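Local coordinates for uncharacterized protein (Pediococcus pentosaceus, PDB 3QKB) that is of unknown function but, as a member of the DUF74 family of heavy-metal-binding-domain proteins that assembles as a pentamer, may bind metal ions, at residues 36-44 with 59-70. Numbering follows the deposited sequence.
Sequences VVEATSSLM and LFDEAKQKLKKK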
ATOM      1  N   VAL A  36       0.390  -7.346  16.266  1.00 58.33           N
ATOM      2  CA  VAL A  36       0.252  -6.224  15.316  1.00 54.94           C
ATOM      3  C   VAL A  36      -0.527  -5.103  15.977  1.00 54.31           C
ATOM      4  O   VAL A  36      -1.512  -5.365  16.653  1.00 56.12           O
ATOM      5  CB  VAL A  36      -0.480  -6.636  14.030  1.00 53.47           C
ATOM      6  CG1 VAL A  36      -0.726  -5.434  13.159  1.00 50.79           C
ATOM      7  CG2 VAL A  36       0.320  -7.684  13.280  1.00 53.28           C
ATOM      8  N   VAL A  37      -0.079  -3.864  15.790  1.00 52.24           N
ATOM      9  CA  VAL A  37      -0.728  -2.686  16.379  1.00 51.66           C
ATOM     10  C   VAL A  37      -1.002  -1.660  15.315  1.00 49.11           C
ATOM     11  O   VAL A  37      -0.329  -1.616  14.311  1.00 47.45           O
ATOM     12  CB  VAL A  37       0.128  -2.024  17.480  1.00 53.30           C
ATOM     13  CG1 VAL A  37       0.209  -2.923  18.711  1.00 55.45           C
ATOM     14  CG2 VAL A  37       1.514  -1.663  16.943  1.00 51.77           C
ATOM     15  N   GLU A  38      -2.010  -0.832  15.568  1.00 48.97           N
ATOM     16  CA  GLU A  38      -2.457   0.218  14.649  1.00 46.75           C
ATOM     17  C   GLU A  38      -2.751   1.523  15.425  1.00 47.33           C
ATOM     18  O   GLU A  38      -3.175   1.487  16.588  1.00 49.42           O
ATOM     19  CB  GLU A  38      -3.723  -0.197  13.900  1.00 45.59           C
ATOM     20  CG  GLU A  38      -3.708  -1.609  13.350  1.00 46.08           C
ATOM     21  CD  GLU A  38      -4.145  -2.691  14.345  1.00 48.90           C
ATOM     22  OE1 GLU A  38      -4.744  -2.381  15.424  1.00 51.38           O
ATOM     23  OE2 GLU A  38      -3.884  -3.868  14.024  1.00 49.29           O
ATOM     24  N   ALA A  39      -2.544   2.653  14.760  1.00 45.29           N
ATOM     25  CA  ALA A  39      -2.879   3.957  15.296  1.00 45.66           C
ATOM     26  C   ALA A  39      -3.398   4.798  14.150  1.00 43.47           C
ATOM     27  O   ALA A  39      -2.957   4.618  13.006  1.00 41.83           O
ATOM     28  CB  ALA A  39      -1.658   4.601  15.915  1.00 46.66           C
ATOM     29  N   THR A  40      -4.374   5.660  14.448  1.00 43.31           N
ATOM     30  CA  THR A  40      -4.884   6.650  13.507  1.00 41.49           C
ATOM     31  C   THR A  40      -4.701   8.052  14.133  1.00 42.77           C
ATOM     32  O   THR A  40      -4.896   8.238  15.347  1.00 45.52           O
ATOM     33  CB  THR A  40      -6.384   6.391  13.168  1.00 41.14           C
ATOM     34  OG1 THR A  40      -6.535   5.076  12.606  1.00 41.05           O
ATOM     35  CG2 THR A  40      -6.927   7.429  12.202  1.00 38.28           C
ATOM     36  N   SER A  41      -4.299   9.016  13.319  1.00 41.57           N
ATOM     37  CA  SER A  41      -4.308  10.414  13.733  1.00 43.81           C
ATOM     38  C   SER A  41      -4.844  11.261  12.615  1.00 41.39           C
ATOM     39  O   SER A  41      -4.685  10.923  11.458  1.00 39.47           O
ATOM     40  CB  SER A  41      -2.904  10.879  14.104  1.00 45.57           C
ATOM     41  OG  SER A  41      -2.017  10.588  13.042  1.00 47.85           O
ATOM     42  N   SER A  42      -5.467  12.368  12.989  1.00 42.33           N
ATOM     43  CA  SER A  42      -6.150  13.229  12.051  1.00 41.66           C
ATOM     44  C   SER A  42      -6.163  14.692  12.497  1.00 43.65           C
ATOM     45  O   SER A  42      -5.935  14.996  13.690  1.00 46.07           O
ATOM     46  CB  SER A  42      -7.589  12.742  11.844  1.00 41.25           C
ATOM     47  OG  SER A  42      -8.391  12.980  12.997  1.00 43.40           O
ATOM     48  N   LEU A  43      -6.405  15.586  11.536  1.00 42.82           N
ATOM     49  CA  LEU A  43      -6.644  16.980  11.838  1.00 45.34           C
ATOM     50  C   LEU A  43      -7.616  17.580  10.867  1.00 44.88           C
ATOM     51  O   LEU A  43      -7.794  17.066   9.800  1.00 42.83           O
ATOM     52  CB  LEU A  43      -5.327  17.779  11.857  1.00 46.92           C
ATOM     53  CG  LEU A  43      -4.512  17.928  10.572  1.00 45.96           C
ATOM     54  CD1 LEU A  43      -5.084  19.019   9.678  1.00 46.37           C
ATOM     55  CD2 LEU A  43      -3.026  18.242  10.935  1.00 46.61           C
HETATM   56  N   MSE A  44      -8.227  18.693  11.269  1.00 47.55           N
HETATM   57  CA  MSE A  44      -9.190  19.418  10.456  1.00 47.76           C
HETATM   58  C   MSE A  44      -8.518  20.654   9.854  1.00 49.48           C
HETATM   59  O   MSE A  44      -7.935  21.455  10.589  1.00 51.70           O
HETATM   60  CB  MSE A  44     -10.393  19.848  11.313  1.00 49.77           C
HETATM   61  CG  MSE A  44     -11.562  20.427  10.527  1.00 49.40           C
HETATM   62 SE   MSE A  44     -12.913  21.206  11.669  0.75 48.85          SE
HETATM   63  CE  MSE A  44     -14.269  19.885  11.454  1.00 50.58           C
ATOM     64  N   LEU A  59       1.059  14.452  11.510  1.00 50.41           N
ATOM     65  CA  LEU A  59       0.193  13.310  11.697  1.00 48.13           C
ATOM     66  C   LEU A  59       0.993  12.014  11.660  1.00 47.56           C
ATOM     67  O   LEU A  59       0.728  11.107  12.439  1.00 47.18           O
ATOM     68  CB  LEU A  59      -0.921  13.303  10.636  1.00 45.69           C
ATOM     69  CG  LEU A  59      -1.937  14.447  10.668  1.00 46.12           C
ATOM     70  CD1 LEU A  59      -2.847  14.340   9.483  1.00 43.10           C
ATOM     71  CD2 LEU A  59      -2.754  14.447  11.947  1.00 47.21           C
ATOM     72  N   PHE A  60       1.978  11.936  10.770  1.00 48.06           N
ATOM     73  CA  PHE A  60       2.895  10.798  10.763  1.00 48.36           C
ATOM     74  C   PHE A  60       3.637  10.678  12.101  1.00 51.79           C
ATOM     75  O   PHE A  60       3.733   9.579  12.636  1.00 51.89           O
ATOM     76  CB  PHE A  60       3.921  10.895   9.627  1.00 48.47           C
ATOM     77  CG  PHE A  60       3.345  10.690   8.254  1.00 45.25           C
ATOM     78  CD1 PHE A  60       2.796   9.468   7.893  1.00 42.79           C
ATOM     79  CD2 PHE A  60       3.376  11.716   7.304  1.00 45.37           C
ATOM     80  CE1 PHE A  60       2.249   9.270   6.614  1.00 40.69           C
ATOM     81  CE2 PHE A  60       2.843  11.523   6.026  1.00 43.33           C
ATOM     82  CZ  PHE A  60       2.282  10.294   5.682  1.00 40.52           C
ATOM     83  N   ASP A  61       4.152  11.802  12.626  1.00 55.37           N
ATOM     84  CA  ASP A  61       4.822  11.815  13.941  1.00 59.03           C
ATOM     85  C   ASP A  61       3.905  11.330  15.040  1.00 59.08           C
ATOM     86  O   ASP A  61       4.304  10.490  15.852  1.00 59.73           O
ATOM     87  CB  ASP A  61       5.333  13.221  14.313  1.00 62.89           C
ATOM     88  CG  ASP A  61       6.786  13.469  13.884  1.00 67.66           C
ATOM     89  OD1 ASP A  61       7.267  12.836  12.909  1.00 68.86           O
ATOM     90  OD2 ASP A  61       7.447  14.329  14.525  1.00 74.11           O
ATOM     91  N   GLU A  62       2.675  11.856  15.051  1.00 59.03           N
ATOM     92  CA  GLU A  62       1.663  11.485  16.053  1.00 60.07           C
ATOM     93  C   GLU A  62       1.314  10.008  15.951  1.00 57.61           C
ATOM     94  O   GLU A  62       1.245   9.329  16.958  1.00 58.79           O
ATOM     95  CB  GLU A  62       0.391  12.347  15.904  1.00 60.45           C
ATOM     96  CG  GLU A  62      -0.631  12.258  17.100  1.00 65.14           C
ATOM     97  CD  GLU A  62      -1.981  12.963  16.793  1.00 68.43           C
ATOM     98  OE1 GLU A  62      -1.951  14.190  16.509  1.00 72.65           O
ATOM     99  OE2 GLU A  62      -3.056  12.287  16.827  1.00 67.84           O
ATOM    100  N   ALA A  63       1.133   9.514  14.726  1.00 54.82           N
ATOM    101  CA  ALA A  63       0.852   8.091  14.489  1.00 52.68           C
ATOM    102  C   ALA A  63       1.967   7.199  15.029  1.00 53.82           C
ATOM    103  O   ALA A  63       1.688   6.250  15.735  1.00 54.25           O
ATOM    104  CB  ALA A  63       0.629   7.835  13.024  1.00 49.70           C
ATOM    105  N   LYS A  64       3.222   7.550  14.747  1.00 55.09           N
ATOM    106  CA  LYS A  64       4.379   6.829  15.305  1.00 56.82           C
ATOM    107  C   LYS A  64       4.393   6.828  16.832  1.00 59.62           C
ATOM    108  O   LYS A  64       4.585   5.774  17.420  1.00 59.94           O
ATOM    109  CB  LYS A  64       5.705   7.400  14.794  1.00 58.27           C
ATOM    110  CG  LYS A  64       6.016   7.032  13.378  1.00 56.71           C
ATOM    111  CD  LYS A  64       7.435   7.448  12.961  1.00 59.41           C
ATOM    112  CE  LYS A  64       7.577   8.943  12.747  1.00 61.46           C
ATOM    113  NZ  LYS A  64       8.908   9.281  12.151  1.00 64.23           N
ATOM    114  N   GLN A  65       4.189   7.989  17.469  1.00 61.85           N
ATOM    115  CA  GLN A  65       4.186   8.046  18.945  1.00 65.48           C
ATOM    116  C   GLN A  65       3.087   7.167  19.543  1.00 64.71           C
ATOM    117  O   GLN A  65       3.320   6.504  20.538  1.00 66.92           O
ATOM    118  CB  GLN A  65       4.044   9.485  19.495  1.00 68.64           C
ATOM    119  CG  GLN A  65       5.299  10.387  19.383  1.00 73.13           C
ATOM    120  CD  GLN A  65       6.538   9.800  20.071  1.00 78.46           C
ATOM    121  OE1 GLN A  65       6.713   9.910  21.293  1.00 81.95           O
ATOM    122  NE2 GLN A  65       7.400   9.156  19.277  1.00 79.95           N
ATOM    123  N   LYS A  66       1.904   7.156  18.933  1.00 62.48           N
ATOM    124  CA  LYS A  66       0.824   6.276  19.381  1.00 62.05           C
ATOM    125  C   LYS A  66       1.231   4.814  19.264  1.00 61.29           C
ATOM    126  O   LYS A  66       1.003   4.044  20.184  1.00 62.50           O
ATOM    127  CB  LYS A  66      -0.467   6.522  18.583  1.00 59.91           C
ATOM    128  CG  LYS A  66      -1.211   7.817  18.925  1.00 61.11           C
ATOM    129  CD  LYS A  66      -2.574   7.848  18.210  1.00 59.70           C
ATOM    130  CE  LYS A  66      -3.303   9.174  18.358  1.00 60.78           C
ATOM    131  NZ  LYS A  66      -4.785   8.969  18.434  1.00 60.58           N
ATOM    132  N   LEU A  67       1.836   4.447  18.129  1.00 59.62           N
ATOM    133  CA  LEU A  67       2.265   3.061  17.880  1.00 59.16           C
ATOM    134  C   LEU A  67       3.346   2.640  18.859  1.00 62.44           C
ATOM    135  O   LEU A  67       3.274   1.553  19.407  1.00 63.68           O
ATOM    136  CB  LEU A  67       2.753   2.860  16.432  1.00 56.48           C
ATOM    137  CG  LEU A  67       1.701   2.842  15.299  1.00 53.94           C
ATOM    138  CD1 LEU A  67       2.398   2.697  13.954  1.00 50.72           C
ATOM    139  CD2 LEU A  67       0.657   1.751  15.464  1.00 52.65           C
ATOM    140  N   LYS A  68       4.321   3.516  19.103  1.00 64.92           N
ATOM    141  CA  LYS A  68       5.408   3.235  20.066  1.00 68.34           C
ATOM    142  C   LYS A  68       4.882   3.010  21.471  1.00 71.13           C
ATOM    143  O   LYS A  68       5.254   2.034  22.097  1.00 72.17           O
ATOM    144  CB  LYS A  68       6.459   4.350  20.055  1.00 70.27           C
ATOM    145  CG  LYS A  68       7.402   4.290  18.856  1.00 69.46           C
ATOM    146  CD  LYS A  68       8.289   5.522  18.788  1.00 72.81           C
ATOM    147  CE  LYS A  68       9.359   5.395  17.708  1.00 72.77           C
ATOM    148  NZ  LYS A  68      10.451   6.400  17.858  1.00 76.01           N
ATOM    149  N   LYS A  69       3.978   3.885  21.927  1.00 72.43           N
ATOM    150  CA  LYS A  69       3.316   3.731  23.238  1.00 75.65           C
ATOM    151  C   LYS A  69       2.549   2.391  23.352  1.00 75.41           C
ATOM    152  O   LYS A  69       2.568   1.777  24.412  1.00 78.49           O
ATOM    153  CB  LYS A  69       2.388   4.926  23.559  1.00 76.02           C
ATOM    154  N   LYS A  70       1.929   1.926  22.258  1.00 72.54           N
ATOM    155  CA  LYS A  70       1.277   0.597  22.242  1.00 72.33           C
ATOM    156  C   LYS A  70       2.293  -0.534  22.295  1.00 73.30           C
ATOM    157  O   LYS A  70       2.039  -1.554  22.924  1.00 74.85           O
ATOM    158  CB  LYS A  70       0.363   0.429  21.019  1.00 68.96           C
ATOM    159  CG  LYS A  70      -0.938   1.209  21.119  1.00 68.78           C
ATOM    160  CD  LYS A  70      -1.941   0.851  20.008  1.00 65.90           C
ATOM    161  CE  LYS A  70      -3.165   1.781  20.054  1.00 65.90           C
ATOM    162  NZ  LYS A  70      -4.351   1.273  19.322  1.00 64.01           N
TER
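Ser-41, Leu-59 and Ala-39 bury the most surface where strand 36-44 packs against helix 59-70, the two axes 7.4 Å apart at closest approach and roughly antiparallel, at 148°. Ser-41 OG donates to Leu-59 O at 2.9 Å. Its chi1 of 53° sets the hydroxyl between the backbone N and the carbonyl carbon and directs it at the helix. OG stands 33° out of the carbonyl plane, and Ala-63 N comes from the opposite face, so the carbonyl keeps its helical bond and gains a second donor. The same Leu-59 reaches with CD2 over the strand backbone, 3.5 Å from Ser-42 C, while its isobutyl group lies obliquely across that of Leu-43. The CA atoms that come nearest each other are those of Ala-39 and Ala-63, 5.6 Å apart; Ala-39 CB meets Lys-66 CB and Leu-67 CD2. Leu-67 CD2 also touches Val-37 CG2 at 3.8 Å. Two lysines stretch to strand carbonyls almost head-on: Lys-70 NZ to Glu-38 O at 3.0 Å, and Lys-66 NZ to Thr-40 O at 3.2 Å. Glu-38 OE2 forms a salt bridge with Lys-64 and a hydrogen bond with Tyr-84, both of a neighbouring subunit; Thr-40 OG1 hydrogen-bonds His-101 of the same chain. The arrangement is an alpha-helix laid on one face of a beta-sheet, apolar side chains between them. Strand 31-44, outermost in this chain's sheet, pairs antiparallel with strand 94-109; the helix sets Leu-59 on Leu-98 and Val-100 of that strand, and Leu-67 on Ile-79 and Leu-82 of strand 78-91.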